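Local coordinates for protein manganese-dependent ADP-ribose/CDP-alcohol diphosphatase (Danio rerio, PDB 2NXF) that probably hydrolyses ADP-ribose and CDP-alcohols such as CDP-choline and CDP-glycerol at a dinuclear metal centre, at residues Val14-Glu20 / Arg31-Ala37; Gly59-Asp63 / Ala75-Val79; Val90-Trp94 / Leu108-Ser114. All coordinates share one frame; numbering follows the deposited sequence. Where two conformers were deposited one is given.

Contact 1. Residues Val14-Glu20 / Arg31-Ala37; sequences VQYADIE and RYYRGSA. With ZN (zinc ion), chain B; PO4 (phosphate ion), chain F.
Tyr33 packs against Ile19 and Ala17 where the loop after strand 6-11 lies on the end of strand 30-31 and the first turn of helix 35-49. One end of the contact reaches the metal centre. The Tyr33 ring is met over one face by Ile19 CD1, 3.8 Å from the ring centroid, a CH-pi contact. Ile19 CG1 sits between its backbone N and carbonyl carbon (chi1 62°), which carries CD1 over that face. At the ring edge, Gln15 O lies in plane, 3.5 Å from Tyr33 CD1. Exchanging Tyr33 for an alanine would probably leave Ile19 without the face it packs on and open a gap beside Ala17 and Gln15 O.

Toward solvent, Arg34 and Asp18 form a salt bridge, with Arg34 NE 2.7 Å from Asp18 OD1. The bond is nearly straight at 173°, and the oxygen lies close to the guanidinium plane. One guanidinium face rests over Ile19 C. A water joins Ile19 O to Arg34 N.

Tyr16 CD1 touches Ala37 CB at 3.7 Å, while helix 72-84 also borders this ring.

At the metal end, Gln15 OE1 binds zinc at 2.0 Å. Its NE2 bonds to Asp63 and weakly to phosphate O3. Arg31 NH1 makes a weak bond to phosphate O2 at 3.4 Å, while its NH2 is paired with Glu288. The phosphate probably came from the crystallisation liquor. Asp13, Asp60 and His267 complete the protein ligands of this zinc, one of the two metals in the dinuclear site of a calcineurin-like metallophosphoesterase.

Contact 2. Residues Gly59-Asp63 / Ala75-Val79; sequences GDIID and ALDTV. With ZN (zinc ion), chain B; ZN (zinc ion), chain C.
Ile61 and Ile62 project from the loop after strand 54-57 into one side of helix 72-84. Their bumps meet Ala75, Leu76 and Val79, which lie on the helix side turned to the loop. Ile62 meets all three, Ile61 only Leu76 and Val79. Ile62 CG2 enters a shallow hollow bounded by Ala75 and Val79. It lies 3.6 Å from Ala75 O and 3.8 Å from Val79 CG2. The small Ala75 side chain probably lets this methyl come close to the helix backbone. With chi1 at 58°, CG2 points away from its own carbonyl carbon, onto the backbone at Ala75. CD1 of the same residue reaches more loosely toward Leu76 CB.

Ile61 CD1 meets Val79 CG2 at 3.8 Å, and the two side chains pass flank to flank, pointing opposite ways. Its other branch, CG2, faces Leu76 CD1 at 4.3 Å. Val79 CG2 is therefore shared, with Ile61 CD1 and Ile62 CG2 both against it. Tyr16 also touches Val79, and Phe102 and Asn101 touch Ile62.

Asp60, next to Ile61 in the chain, faces the metals instead. Its OD2 bridges the two zinc ions at 2.2 Å each, while OD1 accepts from His97 N. Gly59-Asp63 matches the GDxxD signature of metallophosphoesterases, and Asp60 is its metal-bridging aspartate.

No hydrogen bond joins the loop to the helix across this contact. It gains from close apolar fit and burial, while much of the loop's polar bonding goes to the metals, Glu98, His97 and Tyr16.

Contact 3. Residues Val90-Trp94 / Leu108-Ser114; sequences VHHVW and LSSRLNS
Leu112 lies between His92 and Trp94, with its side chain and carbonyl both in use. Its CD2 sits over one face of the His92 ring, 3.9 Å from the centroid, in a CH-pi contact. The leucine runs roughly perpendicular to the histidine. Leu112 O accepts from Trp94 NE1 at 2.9 Å. The oxygen lies close to the indole plane, but the N-H comes down on the carbonyl from above, 60° off its plane, and misses the lone pairs. Leu112 CB also lies 3.7 Å from Trp94 NE1. At the far end of the indole, Trp94 CH2 meets Leu108 CD1 at 4.0 Å.

The third grip is Ser114. Its OG takes the bond from His92 N at 2.9 Å, almost straight at 176°. With OG between the backbone N and the carbonyl carbon (chi1 50°), the hydroxyl faces the strand. Tyr134 and Tyr132 bond to the same OG, so three partners fix it.

The loop is shaped from within. A type I turn runs from Ser110 to Asn113, closed by Asn113 N on Ser110 O. Ser110 OG accepts from Leu112 N at 3.0 Å, an ST turn that holds the Leu112 backbone. Asn113 ND2 reaches back to Leu108 O at 2.9 Å, in the carbonyl plane and on a lone pair, closing the loop onto Leu108. Further out, His92 ND1 bonds to Gln57, Trp94 stacks with Tyr132, and Arg111 pairs with Asp84.

Strand 89-92 is one edge strand of its mixed sheet within the chain, beside strand 54-57. The loop after helix 104-108 packs along it, and helix 72-84 touches His92, Arg111 and Leu112.

Overall arrangement
The three contacts follow one another along the chain within the calcineurin-like phosphoesterase region. Contacts 1 and 2 have centres about 9 Å apart and share one zinc ion and a water. Tyr16 O probably bonds to Asp63 N at 3.0 Å. Contact 3 lies about 11 Å from contact 2, centre to centre. The two meet where Leu76 CD1 touches Leu112 CG at 3.9 Å. Contact 3 stands back from the metals: the Trp94 side chain is about 10 Å from a zinc ion and about 8 Å from the side chain of Asp60. Contacts 1 and 3 do not touch; their centres are about 20 Å apart. Contact 2 thus lies between the metal-binding loop of 14-20 and the sheet edge at 90-94.

Contact 1. Residues Val14-Glu20 / Arg31-Ala37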
loop_
_atom_site.group_PDB
_atom_site.type_symbol
_atom_site.label_atom_id
_atom_site.label_comp_id
_atom_site.label_asym_id
_atom_site.label_seq_id
_atom_site.Cartn_x
_atom_site.Cartn_y
_atom_site.Cartn_z
ATOM N N VAL A 14 -3.232 -0.699 -9.351
ATOM C CA VAL A 14 -3.798 -0.402 -10.684
ATOM C C VAL A 14 -2.752 -0.784 -11.759
ATOM O O VAL A 14 -3.044 -1.521 -12.707
ATOM C CB VAL A 14 -4.218 1.085 -10.797
ATOM C CG1 VAL A 14 -4.694 1.418 -12.230
ATOM C CG2 VAL A 14 -5.315 1.433 -9.771
ATOM N N GLN A 15 -1.523 -0.293 -11.578
ATOM C CA GLN A 15 -0.381 -0.668 -12.429
ATOM C C GLN A 15 -0.652 -0.464 -13.917
ATOM O O GLN A 15 -0.305 -1.302 -14.745
ATOM C CB GLN A 15 0.115 -2.101 -12.128
ATOM C CG GLN A 15 1.324 -2.050 -11.219
ATOM C CD GLN A 15 1.661 -3.360 -10.558
ATOM O OE1 GLN A 15 1.244 -3.622 -9.418
ATOM N NE2 GLN A 15 2.423 -4.187 -11.255
ATOM N N TYR A 16 -1.284 0.665 -14.223
ATOM C CA TYR A 16 -1.631 1.008 -15.609
ATOM C C TYR A 16 -0.387 1.122 -16.488
ATOM O O TYR A 16 0.650 1.599 -16.036
ATOM C CB TYR A 16 -2.409 2.341 -15.653
ATOM C CG TYR A 16 -2.596 2.816 -17.063
ATOM C CD1 TYR A 16 -3.496 2.167 -17.915
ATOM C CD2 TYR A 16 -1.835 3.866 -17.578
ATOM C CE1 TYR A 16 -3.665 2.586 -19.231
ATOM C CE2 TYR A 16 -1.985 4.278 -18.893
ATOM C CZ TYR A 16 -2.901 3.630 -19.716
ATOM O OH TYR A 16 -3.063 4.010 -21.031
ATOM N N ALA A 17 -0.504 0.662 -17.726
ATOM C CA ALA A 17 0.466 0.961 -18.791
ATOM C C ALA A 17 -0.227 0.787 -20.122
ATOM O O ALA A 17 -1.104 -0.072 -20.264
ATOM C CB ALA A 17 1.697 0.042 -18.686
ATOM N N ASP A 18 0.173 1.589 -21.108
ATOM C CA ASP A 18 -0.418 1.512 -22.442
ATOM C C ASP A 18 0.336 0.471 -23.272
ATOM O O ASP A 18 1.012 0.795 -24.266
ATOM C CB ASP A 18 -0.391 2.893 -23.122
ATOM C CG ASP A 18 -1.164 2.919 -24.433
ATOM O OD1 ASP A 18 -1.946 1.975 -24.723
ATOM O OD2 ASP A 18 -0.959 3.881 -25.215
ATOM N N ILE A 19 0.219 -0.790 -22.848
ATOM C CA ILE A 19 0.942 -1.900 -23.475
ATOM C C ILE A 19 0.037 -3.132 -23.499
ATOM O O ILE A 19 -0.963 -3.187 -22.779
ATOM C CB ILE A 19 2.249 -2.255 -22.716
ATOM C CG1 ILE A 19 1.956 -2.730 -21.280
ATOM C CG2 ILE A 19 3.232 -1.082 -22.698
ATOM C CD1 ILE A 19 3.201 -2.888 -20.376
ATOM N N GLU A 20 0.381 -4.114 -24.323
ATOM C CA GLU A 20 -0.433 -5.327 -24.392
ATOM C C GLU A 20 -0.367 -6.104 -23.069
ATOM O O GLU A 20 0.577 -5.950 -22.276
ATOM C CB GLU A 20 -0.044 -6.196 -25.599
ATOM C CG GLU A 20 -0.677 -5.713 -26.925
ATOM C CD GLU A 20 -0.192 -6.468 -28.158
ATOM O OE1 GLU A 20 1.044 -6.650 -28.330
ATOM O OE2 GLU A 20 -1.047 -6.848 -28.994
ATOM N N ARG A 31 -1.519 -10.047 -16.515
ATOM C CA ARG A 31 -1.531 -8.626 -16.145
ATOM C C ARG A 31 -2.217 -7.785 -17.226
ATOM O O ARG A 31 -1.795 -7.764 -18.382
ATOM C CB ARG A 31 -0.111 -8.140 -15.809
ATOM C CG ARG A 31 0.283 -8.692 -14.457
ATOM C CD ARG A 31 1.589 -8.227 -13.907
ATOM N NE ARG A 31 1.833 -8.924 -12.639
ATOM C CZ ARG A 31 2.731 -8.554 -11.733
ATOM N NH1 ARG A 31 3.487 -7.464 -11.922
ATOM N NH2 ARG A 31 2.866 -9.271 -10.627
ATOM N N TYR A 32 -3.308 -7.130 -16.834
ATOM C CA TYR A 32 -4.221 -6.487 -17.765
ATOM C C TYR A 32 -3.932 -4.985 -17.754
ATOM O O TYR A 32 -4.678 -4.210 -17.169
ATOM C CB TYR A 32 -5.656 -6.775 -17.318
ATOM C CG TYR A 32 -5.993 -8.250 -17.351
ATOM C CD1 TYR A 32 -6.429 -8.842 -18.524
ATOM C CD2 TYR A 32 -5.871 -9.046 -16.204
ATOM C CE1 TYR A 32 -6.742 -10.200 -18.568
ATOM C CE2 TYR A 32 -6.184 -10.410 -16.230
ATOM C CZ TYR A 32 -6.617 -10.971 -17.410
ATOM O OH TYR A 32 -6.931 -12.311 -17.476
ATOM N N TYR A 33 -2.826 -4.592 -18.392
ATOM C CA TYR A 33 -2.271 -3.242 -18.220
ATOM C C TYR A 33 -3.235 -2.138 -18.669
ATOM O O TYR A 33 -3.454 -1.155 -17.944
ATOM C CB TYR A 33 -0.916 -3.118 -18.958
ATOM C CG TYR A 33 0.157 -4.019 -18.368
ATOM C CD1 TYR A 33 0.761 -3.698 -17.116
ATOM C CD2 TYR A 33 0.576 -5.172 -19.030
ATOM C CE1 TYR A 33 1.734 -4.515 -16.557
ATOM C CE2 TYR A 33 1.577 -5.987 -18.466
ATOM C CZ TYR A 33 2.128 -5.651 -17.235
ATOM O OH TYR A 33 3.091 -6.455 -16.667
ATOM N N ARG A 34 -3.800 -2.285 -19.862
ATOM C CA ARG A 34 -4.726 -1.254 -20.358
ATOM C C ARG A 34 -6.068 -1.292 -19.632
ATOM O O ARG A 34 -6.646 -0.237 -19.338
ATOM C CB ARG A 34 -4.925 -1.361 -21.864
ATOM C CG ARG A 34 -3.686 -0.957 -22.648
ATOM C CD ARG A 34 -4.003 -0.945 -24.138
ATOM N NE ARG A 34 -2.819 -0.576 -24.906
ATOM C CZ ARG A 34 -2.185 -1.371 -25.765
ATOM N NH1 ARG A 34 -2.620 -2.607 -26.001
ATOM N NH2 ARG A 34 -1.107 -0.916 -26.401
ATOM N N GLY A 35 -6.559 -2.503 -19.346
ATOM C CA GLY A 35 -7.856 -2.691 -18.681
ATOM C C GLY A 35 -7.917 -2.082 -17.291
ATOM O O GLY A 35 -8.999 -1.744 -16.799
ATOM N N SER A 36 -6.754 -1.923 -16.663
ATOM C CA SER A 36 -6.696 -1.349 -15.321
ATOM C C SER A 36 -7.327 0.036 -15.272
ATOM O O SER A 36 -7.968 0.382 -14.286
ATOM C CB SER A 36 -5.264 -1.289 -14.801
ATOM O OG SER A 36 -4.494 -0.404 -15.575
ATOM N N ALA A 37 -7.160 0.815 -16.341
ATOM C CA ALA A 37 -7.737 2.165 -16.368
ATOM C C ALA A 37 -9.267 2.127 -16.465
ATOM O O ALA A 37 -9.941 3.027 -15.949
ATOM C CB ALA A 37 -7.132 2.985 -17.500
HETATM ZN ZN ZN B . 1.726 -4.468 -7.681
HETATM P P PO4 F . 4.495 -6.229 -8.230
HETATM O O1 PO4 F . 4.124 -7.599 -7.706
HETATM O O2 PO4 F . 5.446 -6.382 -9.400
HETATM O O3 PO4 F . 3.298 -5.497 -8.808
HETATM O O4 PO4 F . 5.082 -5.380 -7.144
HETATM O O HOH W 1 -3.205 -4.333 -21.796
HETATM O O HOH W 2 2.718 -5.449 -6.053
#

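Contact 2. Residues Gly59-Asp63 / Ala75-Val79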
loop_
_atom_site.group_PDB
_atom_site.type_symbol
_atom_site.label_atom_id
_atom_site.label_comp_id
_atom_site.label_asym_id
_atom_site.label_seq_id
_atom_site.Cartn_x
_atom_site.Cartn_y
_atom_site.Cartn_z
ATOM N N GLY A 59 -0.901 1.976 -3.879
ATOM C CA GLY A 59 0.402 2.026 -4.557
ATOM C C GLY A 59 0.435 1.158 -5.798
ATOM O O GLY A 59 -0.545 0.457 -6.112
ATOM N N ASP A 60 1.602 1.170 -6.456
ATOM C CA ASP A 60 1.769 0.575 -7.781
ATOM C C ASP A 60 0.677 1.083 -8.704
ATOM O O ASP A 60 0.040 0.285 -9.392
ATOM C CB ASP A 60 1.718 -0.961 -7.716
ATOM C CG ASP A 60 2.975 -1.580 -7.103
ATOM O OD1 ASP A 60 3.921 -0.850 -6.739
ATOM O OD2 ASP A 60 2.995 -2.801 -6.941
ATOM N N ILE A 61 0.462 2.406 -8.733
ATOM C CA ILE A 61 -0.625 2.965 -9.571
ATOM C C ILE A 61 -0.276 2.927 -11.071
ATOM O O ILE A 61 -1.169 2.844 -11.914
ATOM C CB ILE A 61 -1.034 4.372 -9.098
ATOM C CG1 ILE A 61 -2.465 4.684 -9.560
ATOM C CG2 ILE A 61 0.034 5.413 -9.499
ATOM C CD1 ILE A 61 -2.981 6.046 -9.110
ATOM N N ILE A 62 1.023 2.977 -11.408
ATOM C CA ILE A 62 1.430 2.751 -12.800
ATOM C C ILE A 62 2.539 1.721 -12.822
ATOM O O ILE A 62 3.307 1.637 -11.872
ATOM C CB ILE A 62 1.903 4.046 -13.527
ATOM C CG1 ILE A 62 3.080 4.706 -12.802
ATOM C CG2 ILE A 62 0.733 5.045 -13.722
ATOM C CD1 ILE A 62 3.855 5.682 -13.717
ATOM N N ASP A 63 2.633 0.948 -13.899
ATOM C CA ASP A 63 3.616 -0.149 -13.926
ATOM C C ASP A 63 5.023 0.356 -14.224
ATOM O O ASP A 63 5.195 1.336 -14.953
ATOM C CB ASP A 63 3.224 -1.185 -14.979
ATOM C CG ASP A 63 3.915 -2.509 -14.756
ATOM O OD1 ASP A 63 3.464 -3.277 -13.879
ATOM O OD2 ASP A 63 4.920 -2.758 -15.426
ATOM N N ALA A 75 1.705 8.009 -18.509
ATOM C CA ALA A 75 0.965 6.978 -17.777
ATOM C C ALA A 75 0.400 7.547 -16.479
ATOM O O ALA A 75 -0.769 7.327 -16.136
ATOM C CB ALA A 75 1.842 5.745 -17.490
ATOM N N LEU A 76 1.224 8.287 -15.752
ATOM C CA LEU A 76 0.745 8.880 -14.502
ATOM C C LEU A 76 -0.397 9.855 -14.804
ATOM O O LEU A 76 -1.420 9.865 -14.109
ATOM C CB LEU A 76 1.886 9.580 -13.757
ATOM C CG LEU A 76 1.449 10.223 -12.433
ATOM C CD1 LEU A 76 0.886 9.175 -11.456
ATOM C CD2 LEU A 76 2.632 11.011 -11.820
ATOM N N ASP A 77 -0.242 10.638 -15.868
ATOM C CA ASP A 77 -1.275 11.615 -16.257
ATOM C C ASP A 77 -2.603 10.903 -16.476
ATOM O O ASP A 77 -3.664 11.397 -16.083
ATOM C CB ASP A 77 -0.877 12.341 -17.540
ATOM C CG ASP A 77 0.156 13.444 -17.314
ATOM O OD1 ASP A 77 0.459 13.794 -16.151
ATOM O OD2 ASP A 77 0.664 13.973 -18.329
ATOM N N THR A 78 -2.535 9.740 -17.111
ATOM C CA THR A 78 -3.722 8.971 -17.437
ATOM C C THR A 78 -4.500 8.569 -16.187
ATOM O O THR A 78 -5.716 8.788 -16.112
ATOM C CB THR A 78 -3.372 7.740 -18.305
ATOM O OG1 THR A 78 -2.920 8.211 -19.585
ATOM C CG2 THR A 78 -4.620 6.855 -18.513
ATOM N N VAL A 79 -3.802 7.997 -15.212
ATOM C CA VAL A 79 -4.465 7.546 -13.997
ATOM C C VAL A 79 -4.904 8.707 -13.114
ATOM O O VAL A 79 -5.946 8.617 -12.450
ATOM C CB VAL A 79 -3.622 6.515 -13.175
ATOM C CG1 VAL A 79 -3.399 5.236 -13.995
ATOM C CG2 VAL A 79 -2.302 7.106 -12.693
HETATM ZN ZN ZN B . 1.726 -4.468 -7.681
HETATM ZN ZN ZN C . 4.043 -3.897 -5.375
HETATM O O HOH W 2 2.718 -5.449 -6.053
#

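Contact 3. Residues Val90-Trp94 / Leu108-Ser114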
loop_
_atom_site.group_PDB
_atom_site.type_symbol
_atom_site.label_atom_id
_atom_site.label_comp_id
_atom_site.label_asym_id
_atom_site.label_seq_id
_atom_site.Cartn_x
_atom_site.Cartn_y
_atom_site.Cartn_z
ATOM N N VAL A 90 -7.549 12.338 -2.703
ATOM C CA VAL A 90 -7.032 10.984 -2.878
ATOM C C VAL A 90 -5.689 10.899 -2.157
ATOM O O VAL A 90 -4.830 11.785 -2.290
ATOM C CB VAL A 90 -6.857 10.617 -4.378
ATOM C CG1 VAL A 90 -6.336 9.195 -4.524
ATOM C CG2 VAL A 90 -8.205 10.773 -5.119
ATOM N N HIS A 91 -5.527 9.844 -1.373
ATOM C CA HIS A 91 -4.286 9.629 -0.624
ATOM C C HIS A 91 -3.516 8.519 -1.310
ATOM O O HIS A 91 -4.072 7.451 -1.597
ATOM C CB HIS A 91 -4.593 9.299 0.831
ATOM C CG HIS A 91 -5.228 10.440 1.551
ATOM N ND1 HIS A 91 -4.490 11.466 2.108
ATOM C CD2 HIS A 91 -6.530 10.778 1.709
ATOM C CE1 HIS A 91 -5.314 12.365 2.618
ATOM N NE2 HIS A 91 -6.555 11.968 2.395
ATOM N N HIS A 92 -2.254 8.806 -1.611
ATOM C CA HIS A 92 -1.432 7.925 -2.431
ATOM C C HIS A 92 -0.337 7.296 -1.583
ATOM O O HIS A 92 0.481 8.015 -0.992
ATOM C CB HIS A 92 -0.764 8.716 -3.566
ATOM C CG HIS A 92 -1.734 9.452 -4.436
ATOM N ND1 HIS A 92 -2.526 8.824 -5.370
ATOM C CD2 HIS A 92 -2.032 10.769 -4.508
ATOM C CE1 HIS A 92 -3.279 9.728 -5.979
ATOM N NE2 HIS A 92 -3.007 10.914 -5.467
ATOM N N VAL A 93 -0.336 5.966 -1.549
ATOM C CA VAL A 93 0.731 5.177 -0.942
ATOM C C VAL A 93 1.761 4.892 -2.028
ATOM O O VAL A 93 1.384 4.575 -3.154
ATOM C CB VAL A 93 0.126 3.853 -0.366
ATOM C CG1 VAL A 93 1.228 2.924 0.149
ATOM C CG2 VAL A 93 -0.857 4.162 0.736
ATOM N N TRP A 94 3.051 5.013 -1.705
ATOM C CA TRP A 94 4.101 4.690 -2.693
ATOM C C TRP A 94 4.551 3.233 -2.562
ATOM O O TRP A 94 4.935 2.775 -1.471
ATOM C CB TRP A 94 5.313 5.626 -2.614
ATOM C CG TRP A 94 4.985 7.071 -2.807
ATOM C CD1 TRP A 94 3.808 7.606 -3.270
ATOM C CD2 TRP A 94 5.866 8.170 -2.576
ATOM N NE1 TRP A 94 3.902 8.979 -3.304
ATOM C CE2 TRP A 94 5.144 9.357 -2.871
ATOM C CE3 TRP A 94 7.184 8.271 -2.116
ATOM C CZ2 TRP A 94 5.707 10.636 -2.730
ATOM C CZ3 TRP A 94 7.748 9.547 -1.972
ATOM C CH2 TRP A 94 7.004 10.711 -2.282
ATOM N N LEU A 108 8.092 13.409 -4.738
ATOM C CA LEU A 108 7.697 14.487 -3.836
ATOM C C LEU A 108 7.110 15.698 -4.571
ATOM O O LEU A 108 6.197 16.356 -4.052
ATOM C CB LEU A 108 8.849 14.882 -2.922
ATOM C CG LEU A 108 8.435 15.390 -1.540
ATOM C CD1 LEU A 108 7.827 14.270 -0.701
ATOM C CD2 LEU A 108 9.637 15.988 -0.853
ATOM N N SER A 109 7.604 15.977 -5.777
ATOM C CA SER A 109 7.118 17.124 -6.555
ATOM C C SER A 109 5.877 16.792 -7.396
ATOM O O SER A 109 5.351 17.665 -8.104
ATOM C CB SER A 109 8.238 17.668 -7.462
ATOM O OG SER A 109 8.437 16.782 -8.552
ATOM N N SER A 110 5.420 15.541 -7.320
ATOM C CA SER A 110 4.367 15.031 -8.211
ATOM C C SER A 110 2.967 15.051 -7.584
ATOM O O SER A 110 2.817 15.317 -6.393
ATOM C CB SER A 110 4.680 13.596 -8.629
ATOM O OG SER A 110 4.325 12.676 -7.587
ATOM N N ARG A 111 1.967 14.707 -8.396
ATOM C CA ARG A 111 0.580 14.554 -7.929
ATOM C C ARG A 111 0.439 13.399 -6.925
ATOM O O ARG A 111 -0.583 13.312 -6.224
ATOM C CB ARG A 111 -0.378 14.299 -9.107
ATOM C CG ARG A 111 -0.521 15.456 -10.126
ATOM C CD ARG A 111 -1.292 16.655 -9.611
ATOM N NE ARG A 111 -2.553 16.356 -8.917
ATOM C CZ ARG A 111 -3.707 16.000 -9.492
ATOM N NH1 ARG A 111 -3.804 15.828 -10.806
ATOM N NH2 ARG A 111 -4.774 15.786 -8.725
ATOM N N LEU A 112 1.445 12.519 -6.854
ATOM C CA LEU A 112 1.398 11.385 -5.912
ATOM C C LEU A 112 1.798 11.744 -4.473
ATOM O O LEU A 112 1.725 10.889 -3.580
ATOM C CB LEU A 112 2.253 10.204 -6.398
ATOM C CG LEU A 112 1.786 9.593 -7.726
ATOM C CD1 LEU A 112 2.792 8.505 -8.163
ATOM C CD2 LEU A 112 0.413 8.988 -7.590
ATOM N N ASN A 113 2.239 12.980 -4.260
ATOM C CA ASN A 113 2.524 13.445 -2.911
ATOM C C ASN A 113 1.231 14.012 -2.321
ATOM O O ASN A 113 0.873 15.181 -2.552
ATOM C CB ASN A 113 3.653 14.483 -2.918
ATOM C CG ASN A 113 3.927 15.058 -1.529
ATOM O OD1 ASN A 113 3.272 14.680 -0.544
ATOM N ND2 ASN A 113 4.889 15.971 -1.440
ATOM N N SER A 114 0.541 13.188 -1.538
ATOM C CA SER A 114 -0.698 13.614 -0.889
ATOM C C SER A 114 -0.497 14.040 0.571
ATOM O O SER A 114 -1.464 14.284 1.290
ATOM C CB SER A 114 -1.743 12.500 -0.983
ATOM O OG SER A 114 -1.207 11.266 -0.547
#